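Local coordinates for protein CalS13 (Micromonospora echinospora, PDB 4ZAS) that probably transfers an amino group to a keto sugar carried on dTDP, using pyridoxal 5'-phosphate as cofactor, at residues T111-F116 with R355-S360; I130-V135 with A365-P370. All blocks are in the same frame, centred on the assembly; numbering follows the deposited sequence.

Contact 1: residues T111-F116 with R355-S360; sequences TTPLTF and RNDAHS. With T46 (dTDP-4-keto-6-deoxyglucose), chain H.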
ATOM      1  N   THR A 111     -17.684  -3.353  14.316  1.00 38.64           N
ATOM      2  CA  THR A 111     -17.369  -4.176  13.151  1.00 40.38           C
ATOM      3  C   THR A 111     -17.591  -5.651  13.428  1.00 44.86           C
ATOM      4  O   THR A 111     -17.779  -6.055  14.580  1.00 48.89           O
ATOM      5  CB  THR A 111     -15.911  -3.991  12.722  1.00 40.53           C
ATOM      6  OG1 THR A 111     -15.622  -4.869  11.630  1.00 42.93           O
ATOM      7  CG2 THR A 111     -14.987  -4.347  13.867  1.00 32.59           C
ATOM      8  N   THR A 112     -17.524  -6.466  12.384  1.00 39.87           N
ATOM      9  CA  THR A 112     -17.705  -7.896  12.568  1.00 41.28           C
ATOM     10  C   THR A 112     -16.369  -8.610  12.604  1.00 44.29           C
ATOM     11  O   THR A 112     -15.450  -8.244  11.885  1.00 44.91           O
ATOM     12  CB  THR A 112     -18.577  -8.504  11.479  1.00 39.24           C
ATOM     13  OG1 THR A 112     -18.453  -9.932  11.545  1.00 43.33           O
ATOM     14  CG2 THR A 112     -18.106  -8.035  10.127  1.00 34.67           C
ATOM     15  N   PRO A 113     -16.246  -9.609  13.485  1.00 42.43           N
ATOM     16  CA  PRO A 113     -15.010 -10.390  13.583  1.00 43.77           C
ATOM     17  C   PRO A 113     -14.948 -11.548  12.588  1.00 50.90           C
ATOM     18  O   PRO A 113     -13.861 -12.105  12.365  1.00 56.03           O
ATOM     19  CB  PRO A 113     -15.031 -10.899  15.032  1.00 38.14           C
ATOM     20  CG  PRO A 113     -16.418 -10.882  15.415  1.00 40.63           C
ATOM     21  CD  PRO A 113     -17.142  -9.847  14.619  1.00 33.71           C
ATOM     22  N   LEU A 114     -16.085 -11.882  11.978  1.00 47.47           N
ATOM     23  CA  LEU A 114     -16.120 -12.934  10.964  1.00 46.16           C
ATOM     24  C   LEU A 114     -15.833 -12.325   9.600  1.00 39.93           C
ATOM     25  O   LEU A 114     -16.741 -11.928   8.853  1.00 39.83           O
ATOM     26  CB  LEU A 114     -17.471 -13.665  10.977  1.00 52.08           C
ATOM     27  CG  LEU A 114     -17.626 -14.837  10.003  1.00 48.46           C
ATOM     28  CD1 LEU A 114     -16.428 -15.711  10.117  1.00 54.11           C
ATOM     29  CD2 LEU A 114     -18.874 -15.644  10.350  1.00 47.55           C
ATOM     30  N   THR A 115     -14.551 -12.284   9.274  1.00 30.24           N
ATOM     31  CA  THR A 115     -14.097 -11.615   8.069  1.00 38.16           C
ATOM     32  C   THR A 115     -12.597 -11.774   7.967  1.00 37.92           C
ATOM     33  O   THR A 115     -11.965 -12.321   8.877  1.00 38.30           O
ATOM     34  CB  THR A 115     -14.475 -10.096   8.082  1.00 46.02           C
ATOM     35  OG1 THR A 115     -14.106  -9.468   6.844  1.00 45.23           O
ATOM     36  CG2 THR A 115     -13.795  -9.388   9.244  1.00 48.51           C
ATOM     37  N   PHE A 116     -12.036 -11.319   6.850  1.00 36.59           N
ATOM     38  CA  PHE A 116     -10.584 -11.247   6.689  1.00 40.82           C
ATOM     39  C   PHE A 116     -10.031 -10.158   7.599  1.00 38.01           C
ATOM     40  O   PHE A 116     -10.675  -9.110   7.765  1.00 37.59           O
ATOM     41  CB  PHE A 116     -10.220 -10.957   5.230  1.00 41.01           C
ATOM     42  CG  PHE A 116      -8.746 -10.912   4.965  1.00 48.64           C
ATOM     43  CD1 PHE A 116      -7.953 -12.021   5.192  1.00 49.74           C
ATOM     44  CD2 PHE A 116      -8.153  -9.756   4.454  1.00 47.46           C
ATOM     45  CE1 PHE A 116      -6.593 -11.984   4.919  1.00 49.73           C
ATOM     46  CE2 PHE A 116      -6.801  -9.711   4.191  1.00 41.03           C
ATOM     47  CZ  PHE A 116      -6.025 -10.830   4.410  1.00 43.47           C
ATOM     48  N   ARG A 355     -11.824 -16.163  13.437  1.00 47.94           N
ATOM     49  CA  ARG A 355     -12.629 -15.091  14.030  1.00 44.44           C
ATOM     50  C   ARG A 355     -11.648 -14.056  14.580  1.00 33.65           C
ATOM     51  O   ARG A 355     -10.822 -14.379  15.437  1.00 41.20           O
ATOM     52  CB  ARG A 355     -13.579 -15.631  15.122  1.00 39.19           C
ATOM     53  CG  ARG A 355     -12.935 -16.528  16.195  1.00 40.25           C
ATOM     54  CD  ARG A 355     -13.975 -17.104  17.138  1.00 38.81           C
ATOM     55  NE  ARG A 355     -14.745 -16.069  17.826  1.00 46.89           N
ATOM     56  CZ  ARG A 355     -15.808 -16.305  18.601  1.00 53.25           C
ATOM     57  NH1 ARG A 355     -16.252 -17.546  18.770  1.00 40.71           N
ATOM     58  NH2 ARG A 355     -16.445 -15.297  19.193  1.00 45.85           N
ATOM     59  N   ASN A 356     -11.710 -12.829  14.078  1.00 35.80           N
ATOM     60  CA  ASN A 356     -10.635 -11.866  14.380  1.00 43.42           C
ATOM     61  C   ASN A 356     -10.577 -11.537  15.864  1.00 42.44           C
ATOM     62  O   ASN A 356      -9.527 -11.171  16.379  1.00 47.89           O
ATOM     63  CB  ASN A 356     -10.785 -10.556  13.587  1.00 40.46           C
ATOM     64  CG  ASN A 356     -10.662 -10.741  12.081  1.00 35.26           C
ATOM     65  OD1 ASN A 356     -10.794  -9.776  11.323  1.00 37.80           O
ATOM     66  ND2 ASN A 356     -10.427 -11.961  11.639  1.00 30.11           N
ATOM     67  N   ASP A 357     -11.700 -11.685  16.552  1.00 38.99           N
ATOM     68  CA  ASP A 357     -11.771 -11.313  17.954  1.00 38.68           C
ATOM     69  C   ASP A 357     -10.931 -12.219  18.849  1.00 40.53           C
ATOM     70  O   ASP A 357     -10.708 -11.899  20.015  1.00 50.86           O
ATOM     71  CB  ASP A 357     -13.232 -11.295  18.435  1.00 47.46           C
ATOM     72  CG  ASP A 357     -13.873 -12.658  18.413  1.00 50.72           C
ATOM     73  OD1 ASP A 357     -13.717 -13.373  17.394  1.00 46.41           O
ATOM     74  OD2 ASP A 357     -14.526 -13.010  19.422  1.00 52.52           O
ATOM     75  N   ALA A 358     -10.464 -13.349  18.325  1.00 41.22           N
ATOM     76  CA  ALA A 358      -9.707 -14.292  19.155  1.00 41.14           C
ATOM     77  C   ALA A 358      -8.207 -14.004  19.126  1.00 42.02           C
ATOM     78  O   ALA A 358      -7.443 -14.572  19.903  1.00 45.24           O
ATOM     79  CB  ALA A 358      -9.971 -15.739  18.719  1.00 39.28           C
ATOM     80  N   HIS A 359      -7.788 -13.135  18.216  1.00 39.33           N
ATOM     81  CA  HIS A 359      -6.378 -12.788  18.100  1.00 41.02           C
ATOM     82  C   HIS A 359      -5.826 -12.057  19.330  1.00 44.11           C
ATOM     83  O   HIS A 359      -6.486 -11.206  19.915  1.00 50.47           O
ATOM     84  CB  HIS A 359      -6.168 -11.933  16.853  1.00 43.20           C
ATOM     85  CG  HIS A 359      -6.220 -12.699  15.569  1.00 39.49           C
ATOM     86  ND1 HIS A 359      -5.536 -13.880  15.379  1.00 41.51           N
ATOM     87  CD2 HIS A 359      -6.854 -12.442  14.402  1.00 33.35           C
ATOM     88  CE1 HIS A 359      -5.750 -14.316  14.151  1.00 46.86           C
ATOM     89  NE2 HIS A 359      -6.549 -13.463  13.538  1.00 33.99           N
ATOM     90  N   SER A 360      -4.604 -12.413  19.709  1.00 48.09           N
ATOM     91  CA  SER A 360      -3.901 -11.802  20.834  1.00 48.55           C
ATOM     92  C   SER A 360      -3.826 -10.296  20.741  1.00 47.48           C
ATOM     93  O   SER A 360      -3.939  -9.608  21.742  1.00 53.27           O
ATOM     94  CB  SER A 360      -2.489 -12.349  20.922  1.00 53.16           C
ATOM     95  OG  SER A 360      -2.518 -13.735  20.715  1.00 63.43           O
TER
HETATM   96  C4  T46 H 402      -7.875 -12.750   1.706  0.83 87.69           C
HETATM   97  C5  T46 H 402      -8.381 -14.207   1.939  0.83 82.93           C
HETATM   98  C6  T46 H 402      -9.855 -14.140   2.202  0.83 76.40           C
HETATM   99  C21 T46 H 402      -3.571 -18.769  -6.518  0.83 60.74           C
HETATM  100  O21 T46 H 402      -3.748 -19.721  -7.218  0.83 65.29           O
HETATM  101  N31 T46 H 402      -2.833 -17.515  -6.963  0.83 56.94           N
HETATM  102  C41 T46 H 402      -2.633 -16.367  -6.085  0.83 53.78           C
HETATM  103  O41 T46 H 402      -2.054 -15.420  -6.489  0.83 51.43           O
HETATM  104  C51 T46 H 402      -3.146 -16.378  -4.718  0.83 57.30           C
HETATM  105  C5A T46 H 402      -2.918 -15.131  -3.811  0.83 50.61           C
HETATM  106  C61 T46 H 402      -3.874 -17.566  -4.224  0.83 57.89           C
HETATM  107  N11 T46 H 402      -4.088 -18.730  -5.092  0.83 59.48           N
HETATM  108  C1, T46 H 402      -4.803 -19.954  -4.647  0.83 63.55           C
HETATM  109  C2, T46 H 402      -4.025 -20.616  -3.760  0.83 64.61           C
HETATM  110  C3, T46 H 402      -4.975 -21.069  -2.500  0.83 63.80           C
HETATM  111  O3, T46 H 402      -5.354 -22.463  -2.724  0.83 70.70           O
HETATM  112  O4, T46 H 402      -6.128 -19.666  -3.985  0.83 64.67           O
HETATM  113  C4, T46 H 402      -6.018 -20.326  -2.502  0.83 62.54           C
HETATM  114  C5, T46 H 402      -5.916 -19.213  -1.436  0.83 60.73           C
HETATM  115  O5, T46 H 402      -4.620 -18.608  -1.531  0.83 65.42           O
HETATM  116  P   T46 H 402      -4.004 -17.883  -0.169  0.83 63.21           P
HETATM  117  O1P T46 H 402      -2.938 -18.779   0.446  0.83 56.62           O
HETATM  118  O2P T46 H 402      -3.426 -16.540  -0.552  0.83 62.19           O
HETATM  119  OPP T46 H 402      -5.297 -17.653   0.875  0.83 78.83           O
HETATM  120  P2  T46 H 402      -5.373 -16.560   2.156  0.83 88.17           P
HETATM  121  O4P T46 H 402      -6.277 -17.090   3.264  0.83 86.51           O
HETATM  122  O3P T46 H 402      -3.968 -16.329   2.677  0.83 95.62           O
HETATM  123  O1  T46 H 402      -5.945 -15.096   1.658  0.83 77.59           O
HETATM  124  C1  T46 H 402      -6.648 -15.006   0.482  0.83 80.72           C
HETATM  125  C2  T46 H 402      -6.292 -13.652  -0.051  0.83 83.49           C
HETATM  126  O2  T46 H 402      -4.863 -13.653  -0.383  0.83 82.05           O
HETATM  127  C3  T46 H 402      -6.524 -12.665   1.022  0.83 84.74           C
HETATM  128  O3  T46 H 402      -6.322 -11.315   0.509  0.83 81.84           O
HETATM  129  O4  T46 H 402      -8.483 -11.817   2.080  0.83 91.02           O
HETATM  130  O5  T46 H 402      -8.079 -15.093   0.816  0.83 81.76           O
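P113 and N356 bring two loops together beside the large mixed sheet of a pyridoxal-phosphate aminotransferase of fold type I. One loop leaves strand 108-111 and runs into the sugar-nucleotide pocket; the other makes a short 3-10 turn at 356-358.

Between backbones, N356 N gives its hydrogen to P113 O at 2.8 Å, almost straight at 177°. The P113 carbonyl sits where two local turns overlap, an ST turn in which T112 OG1 accepts from L114 N and an inverse gamma turn centred on L114. The carboxamide of N356 adds a weak bond, ND2 to T115 O at 3.2 Å, bent to 133°; T115 O also accepts from S353 OG. At the other end of the N356 amide, OD1 accepts from N120 ND2. CG of N356 stands anti to the carbonyl carbon (chi1 -64°), which turns the carboxamide toward the backbone oxygen of T115.

Charge works within the second loop. R355 grips D357 side-on, NE to OD1 at 2.9 Å with the oxygen in the guanidinium plane, and NH2 to OD2 at 3.0 Å. D373 takes R355 NH1.

Carbon-to-oxygen packing fills in around these bonds: P113 CB lies 3.7 Å from D357 OD1, and T115 CG2 sits 3.7 Å from N356 OD1.

F116 carries the loop to the ligand. The W248 ring of the second subunit meets the F116 ring, L249 of that subunit packs on the side chain, and the 4-keto oxygen of dTDP-4-keto-6-deoxyglucose, O4, stands over the centre of one ring face, 3.0 Å from F116 CG.

Contact 2: residues I130-V135 with A365-P370; sequences IRWVDV and ARTTLP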
ATOM      1  N   ILE A 130     -11.543  -0.938  18.380  1.00 43.45           N
ATOM      2  CA  ILE A 130     -12.482  -1.931  17.863  1.00 40.28           C
ATOM      3  C   ILE A 130     -13.528  -2.340  18.923  1.00 42.98           C
ATOM      4  O   ILE A 130     -13.155  -2.652  20.055  1.00 43.94           O
ATOM      5  CB  ILE A 130     -11.731  -3.178  17.374  1.00 42.55           C
ATOM      6  CG1 ILE A 130     -11.012  -2.890  16.058  1.00 40.86           C
ATOM      7  CG2 ILE A 130     -12.682  -4.356  17.222  1.00 42.92           C
ATOM      8  CD1 ILE A 130     -10.243  -4.077  15.516  1.00 42.60           C
ATOM      9  N   ARG A 131     -14.819  -2.286  18.579  1.00 33.31           N
ATOM     10  CA  ARG A 131     -15.848  -2.982  19.361  1.00 37.88           C
ATOM     11  C   ARG A 131     -16.571  -4.000  18.468  1.00 36.97           C
ATOM     12  O   ARG A 131     -17.009  -3.686  17.357  1.00 35.83           O
ATOM     13  CB  ARG A 131     -16.842  -2.027  20.021  1.00 49.54           C
ATOM     14  CG  ARG A 131     -16.311  -1.366  21.282  1.00 65.07           C
ATOM     15  CD  ARG A 131     -17.382  -0.563  22.013  1.00 77.63           C
ATOM     16  NE  ARG A 131     -18.555  -1.341  22.405  1.00 85.56           N
ATOM     17  CZ  ARG A 131     -19.743  -0.802  22.674  1.00 88.52           C
ATOM     18  NH1 ARG A 131     -19.920   0.512  22.572  1.00 85.57           N
ATOM     19  NH2 ARG A 131     -20.760  -1.578  23.026  1.00 90.46           N
ATOM     20  N   TRP A 132     -16.609  -5.247  18.925  1.00 39.32           N
ATOM     21  CA  TRP A 132     -17.157  -6.317  18.107  1.00 33.91           C
ATOM     22  C   TRP A 132     -18.666  -6.361  18.161  1.00 44.71           C
ATOM     23  O   TRP A 132     -19.284  -6.286  19.227  1.00 54.18           O
ATOM     24  CB  TRP A 132     -16.598  -7.662  18.537  1.00 41.14           C
ATOM     25  CG  TRP A 132     -15.080  -7.793  18.403  1.00 48.59           C
ATOM     26  CD1 TRP A 132     -14.187  -8.059  19.409  1.00 44.31           C
ATOM     27  CD2 TRP A 132     -14.300  -7.685  17.198  1.00 39.80           C
ATOM     28  NE1 TRP A 132     -12.915  -8.113  18.909  1.00 44.79           N
ATOM     29  CE2 TRP A 132     -12.951  -7.904  17.555  1.00 41.70           C
ATOM     30  CE3 TRP A 132     -14.614  -7.449  15.854  1.00 31.70           C
ATOM     31  CZ2 TRP A 132     -11.913  -7.882  16.620  1.00 40.52           C
ATOM     32  CZ3 TRP A 132     -13.578  -7.432  14.916  1.00 45.12           C
ATOM     33  CH2 TRP A 132     -12.244  -7.634  15.310  1.00 43.01           C
ATOM     34  N   VAL A 133     -19.261  -6.512  16.997  1.00 39.93           N
ATOM     35  CA  VAL A 133     -20.669  -6.779  16.943  1.00 44.41           C
ATOM     36  C   VAL A 133     -20.837  -8.257  16.602  1.00 50.78           C
ATOM     37  O   VAL A 133     -20.060  -8.816  15.818  1.00 43.87           O
ATOM     38  CB  VAL A 133     -21.353  -5.862  15.949  1.00 35.33           C
ATOM     39  CG1 VAL A 133     -22.843  -6.052  16.006  1.00 36.34           C
ATOM     40  CG2 VAL A 133     -21.010  -4.452  16.292  1.00 35.67           C
ATOM     41  N   ASP A 134     -21.831  -8.891  17.221  1.00 53.28           N
ATOM     42  CA  ASP A 134     -22.073 -10.314  17.013  1.00 49.85           C
ATOM     43  C   ASP A 134     -22.453 -10.545  15.550  1.00 45.69           C
ATOM     44  O   ASP A 134     -22.734  -9.614  14.796  1.00 41.80           O
ATOM     45  CB  ASP A 134     -23.161 -10.835  17.969  1.00 52.31           C
ATOM     46  CG  ASP A 134     -23.096 -12.362  18.197  1.00 56.78           C
ATOM     47  OD1 ASP A 134     -22.193 -13.020  17.651  1.00 55.98           O
ATOM     48  OD2 ASP A 134     -23.930 -12.900  18.970  1.00 56.36           O
ATOM     49  N   VAL A 135     -22.411 -11.804  15.164  1.00 49.24           N
ATOM     50  CA  VAL A 135     -22.728 -12.231  13.824  1.00 47.10           C
ATOM     51  C   VAL A 135     -24.088 -12.916  13.837  1.00 53.66           C
ATOM     52  O   VAL A 135     -24.448 -13.615  14.786  1.00 61.29           O
ATOM     53  CB  VAL A 135     -21.616 -13.154  13.281  1.00 46.23           C
ATOM     54  CG1 VAL A 135     -22.060 -13.870  12.046  1.00 49.09           C
ATOM     55  CG2 VAL A 135     -20.360 -12.342  12.999  1.00 45.85           C
ATOM     56  N   ALA A 365     -10.460  -6.152  23.409  1.00 40.84           N
ATOM     57  CA  ALA A 365     -11.809  -5.895  22.891  1.00 49.12           C
ATOM     58  C   ALA A 365     -12.669  -7.138  22.953  1.00 50.47           C
ATOM     59  O   ALA A 365     -13.807  -7.144  22.480  1.00 55.23           O
ATOM     60  CB  ALA A 365     -11.758  -5.377  21.472  1.00 37.14           C
ATOM     61  N   ARG A 366     -12.111  -8.193  23.525  1.00 48.52           N
ATOM     62  CA  ARG A 366     -12.787  -9.476  23.566  1.00 60.64           C
ATOM     63  C   ARG A 366     -14.039  -9.380  24.441  1.00 61.72           C
ATOM     64  O   ARG A 366     -14.008  -8.873  25.562  1.00 64.19           O
ATOM     65  CB  ARG A 366     -11.827 -10.563  24.051  1.00 65.50           C
ATOM     66  CG  ARG A 366     -12.366 -11.982  23.990  1.00 73.79           C
ATOM     67  CD  ARG A 366     -11.220 -12.985  23.991  1.00 83.21           C
ATOM     68  NE  ARG A 366     -10.202 -12.607  24.973  1.00 93.39           N
ATOM     69  CZ  ARG A 366     -10.243 -12.894  26.271  1.00101.49           C
ATOM     70  NH1 ARG A 366     -11.280 -13.551  26.785  1.00104.92           N
ATOM     71  NH2 ARG A 366      -9.253 -12.491  27.061  1.00101.39           N
ATOM     72  N   THR A 367     -15.141  -9.845  23.875  1.00 56.86           N
ATOM     73  CA  THR A 367     -16.465  -9.716  24.452  1.00 52.57           C
ATOM     74  C   THR A 367     -17.251 -10.959  24.037  1.00 55.21           C
ATOM     75  O   THR A 367     -16.931 -11.575  23.025  1.00 56.78           O
ATOM     76  CB  THR A 367     -17.157  -8.409  23.956  1.00 53.40           C
ATOM     77  OG1 THR A 367     -18.507  -8.365  24.406  1.00 66.91           O
ATOM     78  CG2 THR A 367     -17.180  -8.343  22.451  1.00 50.86           C
ATOM     79  N   THR A 368     -18.263 -11.351  24.801  1.00 62.15           N
ATOM     80  CA  THR A 368     -19.007 -12.562  24.454  1.00 62.50           C
ATOM     81  C   THR A 368     -19.925 -12.359  23.250  1.00 59.01           C
ATOM     82  O   THR A 368     -20.790 -11.478  23.258  1.00 56.84           O
ATOM     83  CB  THR A 368     -19.866 -13.020  25.595  1.00 64.49           C
ATOM     84  OG1 THR A 368     -20.645 -11.893  26.002  1.00 72.49           O
ATOM     85  CG2 THR A 368     -19.014 -13.466  26.761  1.00 64.65           C
ATOM     86  N   LEU A 369     -19.742 -13.200  22.232  1.00 52.68           N
ATOM     87  CA  LEU A 369     -20.536 -13.133  21.010  1.00 51.50           C
ATOM     88  C   LEU A 369     -21.185 -14.503  20.733  1.00 59.17           C
ATOM     89  O   LEU A 369     -20.628 -15.341  20.022  1.00 63.46           O
ATOM     90  CB  LEU A 369     -19.659 -12.692  19.839  1.00 42.05           C
ATOM     91  CG  LEU A 369     -18.808 -11.444  20.085  1.00 46.63           C
ATOM     92  CD1 LEU A 369     -17.666 -11.354  19.077  1.00 44.28           C
ATOM     93  CD2 LEU A 369     -19.661 -10.173  20.046  1.00 46.53           C
ATOM     94  N   PRO A 370     -22.367 -14.744  21.317  1.00 58.07           N
ATOM     95  CA  PRO A 370     -22.963 -16.087  21.299  1.00 56.00           C
ATOM     96  C   PRO A 370     -23.339 -16.555  19.887  1.00 51.94           C
ATOM     97  O   PRO A 370     -23.212 -17.741  19.559  1.00 46.12           O
ATOM     98  CB  PRO A 370     -24.199 -15.932  22.190  1.00 54.01           C
ATOM     99  CG  PRO A 370     -24.522 -14.482  22.154  1.00 53.93           C
ATOM    100  CD  PRO A 370     -23.214 -13.768  22.024  1.00 55.78           C
TER
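D134 lies against L369 and P370 just past the end of strand 129-132, the outermost strand on its side of the chain's seven-stranded mixed sheet. Residues 365-370 run in nearly the same direction as 130-134, 3° off, and enter helix 370-375 with L369 at the N-cap.

Along D134, CB meets L369 CD2 at 4.1 Å and CG faces L369 CB at 3.8 Å; the two side chains slide past each other oppositely. CG is anti to the backbone N (chi1 -158°), which carries the carboxylate over the start of the helix. There OD1 packs 3.4 Å from L369 CB and accepts from L372 N and, from above the carboxylate plane, from V135 N at 2.8 Å, while OD2 accepts from G371 N. With an alanine at this position, the amides of G371 and L372 would probably lose these acceptors and the helix start be less firmly tied to the sheet edge.

Along the strand the packing mixes methyl groups with backbone oxygens. W132 CB touches L369 CD1 at 3.9 Å, and T367 CG2 comes up at the edge of the indole, near its plane. A365 CB rests 3.4 Å from I130 O; within the same strand, I130 CG2 covers one indole face over its centre. At the helix start, D134 OD2 lies 3.3 Å from P370 CD, beside a proline nitrogen that has no hydrogen to give.

In the fold
Contacts 1 and 2 are neighbours, their centres 9 Å apart, and their segments alternate along the chain. The end of strand 108-111 joins strand 129-132 and the residue after it through two probable backbone hydrogen bonds, T111 N to R131 O at 3.1 Å and T111 O to V133 N at 2.9 Å. Packing adds to this: D357 CB lies 3.2 Å from W132 NE1, and P113 CD comes within 3.3 Å of the backbone V133 O. Helix 370-375 is tied to both, through R355 to D373 in contact 1 and through D134 in contact 2. Contact 1 reaches the ligand, which G52, L54 and E55 of the second subunit also hydrogen-bond; contact 2 does not.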